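Local coordinates for nitrogen regulatory protein P-II (PDB 5D4P), which binds adenine nucleotides and bicarbonate as a trimeric PII-family signalling protein and probably regulates the activity of partner proteins, at the interface of chains A and B. Numbering follows the deposited sequence. Chains: chain A/B, Putative Nitrogen regulatory protein P-II GlnB.

The interface of chains A and B. Residues chain A 102, 105-106; chain B 47, 91-94.
The nucleotide-binding cleft of a PII trimer lies between neighbouring subunits, and here the C-terminal segment of one, A:Arg102, A:Lys105 and A:Phe106 around the 3-10 helix 103-105, meets the loop residue B:Gly91, the start of strand 92-100 that follows it, and B:Ser47 of the next. A:Arg102 reaches across with the NH2 corner of its guanidinium and donates to the backbone carbonyl O of B:Gly91 at 2.9 Å. The bond is nearly straight (169° at the hydrogen), lies almost in the guanidinium plane and meets a lone pair of the oxygen in the carbonyl plane. From the other terminal nitrogen, A:Arg102 NH1, a water sits 2.7 Å away in the same plane. That water is also 2.8 Å from B:Gly91 O, so NH2 binds the carbonyl directly and NH1 through water, which probably restrains the rotation of the guanidinium. A:Lys105 CD packs over the centre of one guanidinium face, 3.3 Å above its plane, so that the lysine chain of the same subunit covers that face. Replacing A:Arg102 by an alanine would probably leave B:Gly91 O without its direct donor, break the water's link to chain A through NH1 and remove the flat surface under the aliphatic chain of A:Lys105. With CG anti to the backbone N (chi1 -175°), A:Lys105 runs out extended as far as CE, which touches the methyl CG1 of B:Val92 at 3.7 Å. The last bend points the amine NZ towards B:Ser47, whose side chain is modelled incompletely; A:Lys105, B:Ser47 and B:Gly91 all belong to the ADP and AMP site. B:Val92 CG1 is shared, because A:Phe106 leans on it with its ring atom CZ at 3.9 Å. Farther along the strand, A:Phe106 CE1 comes up to the edge of the B:Phe94 ring, in its plane, 3.8 Å from B:Phe94 CE1.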
loop_
_atom_site.group_PDB
_atom_site.type_symbol
_atom_site.label_atom_id
_atom_site.label_comp_id
_atom_site.label_asym_id
_atom_site.label_seq_id
_atom_site.Cartn_x
_atom_site.Cartn_y
_atom_site.Cartn_z
ATOM N N ARG A 102 -3.798 0.725 18.730
ATOM C CA ARG A 102 -4.751 1.636 19.373
ATOM C C ARG A 102 -6.163 1.467 18.822
ATOM O O ARG A 102 -6.548 2.161 17.894
ATOM C CB ARG A 102 -4.319 3.101 19.185
ATOM C CG ARG A 102 -2.957 3.478 19.777
ATOM C CD ARG A 102 -2.442 4.822 19.227
ATOM N NE ARG A 102 -2.237 4.766 17.777
ATOM C CZ ARG A 102 -1.905 5.805 17.021
ATOM N NH1 ARG A 102 -1.706 6.989 17.576
ATOM N NH2 ARG A 102 -1.741 5.652 15.708
ATOM N N LYS A 105 -8.621 4.538 18.298
ATOM C CA LYS A 105 -8.256 5.478 17.250
ATOM C C LYS A 105 -9.030 5.177 15.959
ATOM O O LYS A 105 -9.177 6.048 15.087
ATOM C CB LYS A 105 -6.755 5.446 16.982
ATOM C CG LYS A 105 -6.346 6.510 15.966
ATOM C CD LYS A 105 -4.890 6.843 16.064
ATOM C CE LYS A 105 -4.571 8.005 15.174
ATOM N NZ LYS A 105 -5.181 9.233 15.711
ATOM N N PHE A 106 -9.536 3.951 15.841
ATOM C CA PHE A 106 -10.204 3.555 14.604
ATOM C C PHE A 106 -11.719 3.316 14.691
ATOM O O PHE A 106 -12.352 3.005 13.680
ATOM C CB PHE A 106 -9.515 2.294 14.084
ATOM C CG PHE A 106 -8.045 2.471 13.895
ATOM C CD1 PHE A 106 -7.547 2.989 12.700
ATOM C CD2 PHE A 106 -7.163 2.178 14.925
ATOM C CE1 PHE A 106 -6.186 3.177 12.527
ATOM C CE2 PHE A 106 -5.805 2.368 14.768
ATOM C CZ PHE A 106 -5.313 2.870 13.565
ATOM N N SER B 47 -8.056 12.034 12.806
ATOM C CA SER B 47 -8.915 12.092 13.993
ATOM C C SER B 47 -9.370 13.499 14.346
ATOM O O SER B 47 -10.413 13.671 14.969
ATOM C CB SER B 47 -8.187 11.481 15.206
ATOM N N GLY B 91 -0.574 10.366 12.930
ATOM C CA GLY B 91 -0.238 9.224 12.099
ATOM C C GLY B 91 -0.672 7.872 12.659
ATOM O O GLY B 91 -1.191 7.776 13.782
ATOM N N VAL B 92 -0.465 6.826 11.868
ATOM C CA VAL B 92 -0.912 5.481 12.228
ATOM C C VAL B 92 0.091 4.423 11.745
ATOM O O VAL B 92 0.931 4.694 10.885
ATOM C CB VAL B 92 -2.310 5.175 11.641
ATOM C CG1 VAL B 92 -3.407 6.052 12.306
ATOM C CG2 VAL B 92 -2.293 5.345 10.129
ATOM N N VAL B 93 0.025 3.239 12.349
ATOM C CA VAL B 93 0.837 2.100 11.956
ATOM C C VAL B 93 -0.058 0.900 11.651
ATOM O O VAL B 93 -0.887 0.529 12.476
ATOM C CB VAL B 93 1.852 1.719 13.072
ATOM C CG1 VAL B 93 2.705 0.543 12.630
ATOM C CG2 VAL B 93 2.728 2.905 13.425
ATOM N N PHE B 94 0.090 0.307 10.470
ATOM C CA PHE B 94 -0.650 -0.901 10.118
ATOM C C PHE B 94 0.294 -2.091 10.032
ATOM O O PHE B 94 1.239 -2.079 9.228
ATOM C CB PHE B 94 -1.365 -0.742 8.773
ATOM C CG PHE B 94 -2.265 0.454 8.691
ATOM C CD1 PHE B 94 -2.993 0.874 9.803
ATOM C CD2 PHE B 94 -2.412 1.147 7.482
ATOM C CE1 PHE B 94 -3.856 1.971 9.719
ATOM C CE2 PHE B 94 -3.258 2.259 7.388
ATOM C CZ PHE B 94 -3.985 2.670 8.514
HETATM O O HOH W 1 -1.220 9.248 16.106
#